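Long-range contact in probable ribosomal RNA small subunit methyltransferase (Thermus thermophilus, PDB 3DMF), which probably transfers methyl groups from S-adenosylmethionine to a base of the small-subunit ribosomal RNA: residues V303-F308 against F337-P342. Sequence-based numbering, arbitrary orientation.
With SAM (S-adenosylmethionine), chain H.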
ATOM      1  N   VAL A 303      12.201 -11.696  -6.902  1.00 20.27           N
ATOM      2  CA  VAL A 303      10.869 -12.280  -7.112  1.00 20.80           C
ATOM      3  C   VAL A 303       9.814 -11.220  -6.928  1.00 21.21           C
ATOM      4  O   VAL A 303      10.006 -10.300  -6.134  1.00 21.58           O
ATOM      5  CB  VAL A 303      10.560 -13.478  -6.147  1.00 20.88           C
ATOM      6  CG1 VAL A 303      11.518 -14.624  -6.387  1.00 21.36           C
ATOM      7  CG2 VAL A 303      10.553 -13.038  -4.687  1.00 21.37           C
ATOM      8  N   THR A 304       8.708 -11.353  -7.652  1.00 20.79           N
ATOM      9  CA  THR A 304       7.596 -10.432  -7.464  1.00 20.66           C
ATOM     10  C   THR A 304       6.270 -10.971  -7.964  1.00 21.40           C
ATOM     11  O   THR A 304       6.196 -11.566  -9.042  1.00 21.22           O
ATOM     12  CB  THR A 304       7.886  -9.035  -8.105  1.00 21.44           C
ATOM     13  OG1 THR A 304       6.837  -8.120  -7.752  1.00 22.44           O
ATOM     14  CG2 THR A 304       8.010  -9.091  -9.660  1.00 21.45           C
ATOM     15  N   ASN A 305       5.247 -10.774  -7.134  1.00 20.81           N
ATOM     16  CA  ASN A 305       3.853 -10.760  -7.579  1.00 21.37           C
ATOM     17  C   ASN A 305       3.443  -9.273  -7.565  1.00 22.37           C
ATOM     18  O   ASN A 305       3.082  -8.748  -6.507  1.00 22.23           O
ATOM     19  CB  ASN A 305       2.972 -11.605  -6.649  1.00 21.87           C
ATOM     20  CG  ASN A 305       1.545 -11.653  -7.108  1.00 22.06           C
ATOM     21  OD1 ASN A 305       1.171 -10.946  -8.046  1.00 25.37           O
ATOM     22  ND2 ASN A 305       0.728 -12.492  -6.466  1.00 23.68           N
ATOM     23  N   PRO A 306       3.558  -8.568  -8.708  1.00 22.81           N
ATOM     24  CA  PRO A 306       3.351  -7.113  -8.698  1.00 23.07           C
ATOM     25  C   PRO A 306       1.898  -6.726  -8.522  1.00 23.26           C
ATOM     26  O   PRO A 306       1.002  -7.535  -8.808  1.00 22.92           O
ATOM     27  CB  PRO A 306       3.863  -6.655 -10.089  1.00 21.94           C
ATOM     28  CG  PRO A 306       4.522  -7.801 -10.679  1.00 26.37           C
ATOM     29  CD  PRO A 306       3.941  -9.049 -10.045  1.00 23.51           C
ATOM     30  N   PRO A 307       1.645  -5.483  -8.093  1.00 23.92           N
ATOM     31  CA  PRO A 307       0.268  -5.013  -8.000  1.00 24.31           C
ATOM     32  C   PRO A 307      -0.364  -4.939  -9.390  1.00 25.76           C
ATOM     33  O   PRO A 307       0.351  -4.850 -10.403  1.00 25.32           O
ATOM     34  CB  PRO A 307       0.419  -3.605  -7.410  1.00 25.43           C
ATOM     35  CG  PRO A 307       1.781  -3.186  -7.745  1.00 24.92           C
ATOM     36  CD  PRO A 307       2.622  -4.431  -7.762  1.00 23.90           C
ATOM     37  N   PHE A 308      -1.691  -5.002  -9.426  1.00 26.78           N
ATOM     38  CA  PHE A 308      -2.445  -4.906 -10.685  1.00 29.17           C
ATOM     39  C   PHE A 308      -3.786  -4.255 -10.436  1.00 30.87           C
ATOM     40  O   PHE A 308      -4.313  -4.320  -9.325  1.00 31.39           O
ATOM     41  CB  PHE A 308      -2.638  -6.280 -11.339  1.00 29.50           C
ATOM     42  CG  PHE A 308      -3.268  -7.310 -10.433  1.00 30.94           C
ATOM     43  CD1 PHE A 308      -4.639  -7.531 -10.448  1.00 35.26           C
ATOM     44  CD2 PHE A 308      -2.474  -8.057  -9.551  1.00 32.56           C
ATOM     45  CE1 PHE A 308      -5.225  -8.493  -9.608  1.00 34.92           C
ATOM     46  CE2 PHE A 308      -3.054  -9.012  -8.705  1.00 35.11           C
ATOM     47  CZ  PHE A 308      -4.429  -9.224  -8.740  1.00 33.96           C
ATOM     48  N   PHE A 337      11.975 -13.682 -11.277  1.00 20.42           N
ATOM     49  CA  PHE A 337      10.701 -14.396 -11.433  1.00 21.01           C
ATOM     50  C   PHE A 337       9.582 -13.397 -11.194  1.00 21.04           C
ATOM     51  O   PHE A 337       9.585 -12.693 -10.174  1.00 21.11           O
ATOM     52  CB  PHE A 337      10.550 -15.509 -10.397  1.00 21.69           C
ATOM     53  CG  PHE A 337      11.535 -16.631 -10.539  1.00 20.33           C
ATOM     54  CD1 PHE A 337      11.169 -17.804 -11.191  1.00 19.38           C
ATOM     55  CD2 PHE A 337      12.819 -16.535  -9.997  1.00 20.50           C
ATOM     56  CE1 PHE A 337      12.055 -18.846 -11.329  1.00 20.37           C
ATOM     57  CE2 PHE A 337      13.721 -17.603 -10.124  1.00 20.62           C
ATOM     58  CZ  PHE A 337      13.330 -18.750 -10.794  1.00 20.69           C
ATOM     59  N   LEU A 338       8.615 -13.362 -12.116  1.00 21.05           N
ATOM     60  CA  LEU A 338       7.461 -12.472 -12.007  1.00 21.48           C
ATOM     61  C   LEU A 338       6.222 -13.275 -12.327  1.00 21.40           C
ATOM     62  O   LEU A 338       6.228 -14.079 -13.260  1.00 20.54           O
ATOM     63  CB  LEU A 338       7.589 -11.296 -12.977  1.00 22.21           C
ATOM     64  CG  LEU A 338       6.447 -10.275 -13.072  1.00 22.40           C
ATOM     65  CD1 LEU A 338       6.983  -8.910 -13.412  1.00 24.04           C
ATOM     66  CD2 LEU A 338       5.428 -10.734 -14.127  1.00 24.24           C
ATOM     67  N   VAL A 339       5.165 -13.068 -11.543  1.00 20.66           N
ATOM     68  CA  VAL A 339       3.887 -13.750 -11.794  1.00 21.23           C
ATOM     69  C   VAL A 339       2.797 -12.726 -12.067  1.00 22.00           C
ATOM     70  O   VAL A 339       2.710 -11.691 -11.394  1.00 21.41           O
ATOM     71  CB  VAL A 339       3.501 -14.755 -10.653  1.00 21.16           C
ATOM     72  CG1 VAL A 339       3.160 -14.051  -9.371  1.00 20.78           C
ATOM     73  CG2 VAL A 339       2.301 -15.669 -11.079  1.00 19.83           C
ATOM     74  N   SER A 340       1.970 -13.010 -13.077  1.00 22.16           N
ATOM     75  CA  SER A 340       0.875 -12.115 -13.372  1.00 23.49           C
ATOM     76  C   SER A 340      -0.318 -12.776 -14.032  1.00 23.25           C
ATOM     77  O   SER A 340      -0.294 -13.950 -14.409  1.00 22.47           O
ATOM     78  CB  SER A 340       1.355 -10.901 -14.173  1.00 25.07           C
ATOM     79  OG  SER A 340       1.311 -11.128 -15.561  1.00 24.48           O
ATOM     80  N   ASN A 341      -1.377 -11.991 -14.141  1.00 23.72           N
ATOM     81  CA  ASN A 341      -2.535 -12.395 -14.903  1.00 23.88           C
ATOM     82  C   ASN A 341      -2.099 -12.670 -16.348  1.00 23.38           C
ATOM     83  O   ASN A 341      -1.180 -12.023 -16.868  1.00 22.62           O
ATOM     84  CB  ASN A 341      -3.610 -11.317 -14.783  1.00 25.23           C
ATOM     85  CG  ASN A 341      -4.020 -11.072 -13.326  1.00 29.48           C
ATOM     86  OD1 ASN A 341      -3.958 -11.987 -12.486  1.00 34.19           O
ATOM     87  ND2 ASN A 341      -4.419  -9.841 -13.012  1.00 34.94           N
ATOM     88  N   PRO A 342      -2.699 -13.685 -16.985  1.00 22.91           N
ATOM     89  CA  PRO A 342      -2.146 -14.142 -18.257  1.00 23.02           C
ATOM     90  C   PRO A 342      -2.053 -13.122 -19.396  1.00 22.30           C
ATOM     91  O   PRO A 342      -1.274 -13.332 -20.315  1.00 22.74           O
ATOM     92  CB  PRO A 342      -3.093 -15.287 -18.655  1.00 23.87           C
ATOM     93  CG  PRO A 342      -3.632 -15.777 -17.338  1.00 24.56           C
ATOM     94  CD  PRO A 342      -3.835 -14.519 -16.557  1.00 23.83           C
TER
HETATM   95  N   SAM H 388       4.310 -10.599  -2.350  1.00 20.42           N
HETATM   96  CA  SAM H 388       2.967 -10.656  -1.690  1.00 20.31           C
HETATM   97  C   SAM H 388       2.244 -11.932  -2.108  1.00 21.12           C
HETATM   98  O   SAM H 388       2.677 -12.543  -3.079  1.00 21.97           O
HETATM   99  OXT SAM H 388       1.253 -12.297  -1.493  1.00 21.16           O
HETATM  100  CB  SAM H 388       2.074  -9.466  -2.050  1.00 20.40           C
HETATM  101  CG  SAM H 388       1.799  -9.305  -3.554  1.00 21.00           C
HETATM  102  SD  SAM H 388       0.616  -7.980  -3.942  1.00 20.82           S
HETATM  103  CE  SAM H 388       0.016  -8.508  -5.571  1.00 22.95           C
HETATM  104  C5' SAM H 388       1.677  -6.601  -4.453  1.00 20.38           C
HETATM  105  C4' SAM H 388       2.307  -5.856  -3.271  1.00 19.26           C
HETATM  106  O4' SAM H 388       2.977  -4.723  -3.831  1.00 17.58           O
HETATM  107  C3' SAM H 388       1.316  -5.361  -2.199  1.00 16.49           C
HETATM  108  O3' SAM H 388       1.700  -5.845  -0.943  1.00 16.38           O
HETATM  109  C2' SAM H 388       1.459  -3.841  -2.322  1.00 16.42           C
HETATM  110  O2' SAM H 388       1.148  -3.087  -1.146  1.00 16.84           O
HETATM  111  C1' SAM H 388       2.884  -3.725  -2.834  1.00 15.96           C
HETATM  112  N9  SAM H 388       3.182  -2.409  -3.420  1.00 15.29           N
HETATM  113  C8  SAM H 388       2.342  -1.538  -4.078  1.00 15.66           C
HETATM  114  N7  SAM H 388       3.065  -0.440  -4.446  1.00 15.56           N
HETATM  115  C5  SAM H 388       4.340  -0.609  -4.011  1.00 15.27           C
HETATM  116  C6  SAM H 388       5.483   0.187  -4.075  1.00 14.35           C
HETATM  117  N6  SAM H 388       5.509   1.411  -4.611  1.00 14.82           N
HETATM  118  N1  SAM H 388       6.638  -0.321  -3.528  1.00 14.87           N
HETATM  119  C2  SAM H 388       6.699  -1.535  -2.898  1.00 14.75           C
HETATM  120  N3  SAM H 388       5.568  -2.333  -2.788  1.00 15.38           N
HETATM  121  C4  SAM H 388       4.421  -1.845  -3.369  1.00 14.70           C
HETATM  122  O   HOH W   1       0.723  -9.711 -10.719  1.00 27.96           O
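The N305-P306-P307-F308 segment is the NPPF motif of the SAM-dependent methyltransferases that modify base amino groups, and it leaves the sheet here beside strand 334-340. Strands 299-304 and 334-340 run parallel as neighbours. T304 N donates to F337 O at 3.0 Å, and V339 N donates to T304 O at 3.1 Å. T304 and L338 lie side by side on the sheet face covered by helix 317-329, with T304 CG2 3.9 Å from L338 CD1. P306 crosses L338 at about a right angle, its CG 3.8 Å from the same methyl, L338 CD1.

Past the last bridge the chains part. One water hydrogen-bonds P306 O and V339 O, each at 2.9 Å, and bridges the two chains. N305 CG is anti to the backbone N (chi1 -178°), which sets N305 CG 3.7 Å from V339 CG1. N305 ND2 bonds to S216 OG, and S216 OG also bonds SAM. The methyl carbon SAM CE sits 3.2 Å from N305 O. With an alanine here in place of N305 the amide is gone, which would probably leave S216 OG without this partner and V339 CG1 without the packing of N305 CG.

N341 ND2 stands over one face of the F308 ring, 3.5 Å from F308 CD1 and offset toward the rim. The amide and ring planes are 78° apart. N305, F308 and N341 all bind guanosine. The arrangement is typical of the Rossmann-like methyltransferase fold, where the NPPF loop after the fourth strand of the domain lines the pocket for the target base beside the SAM methyl.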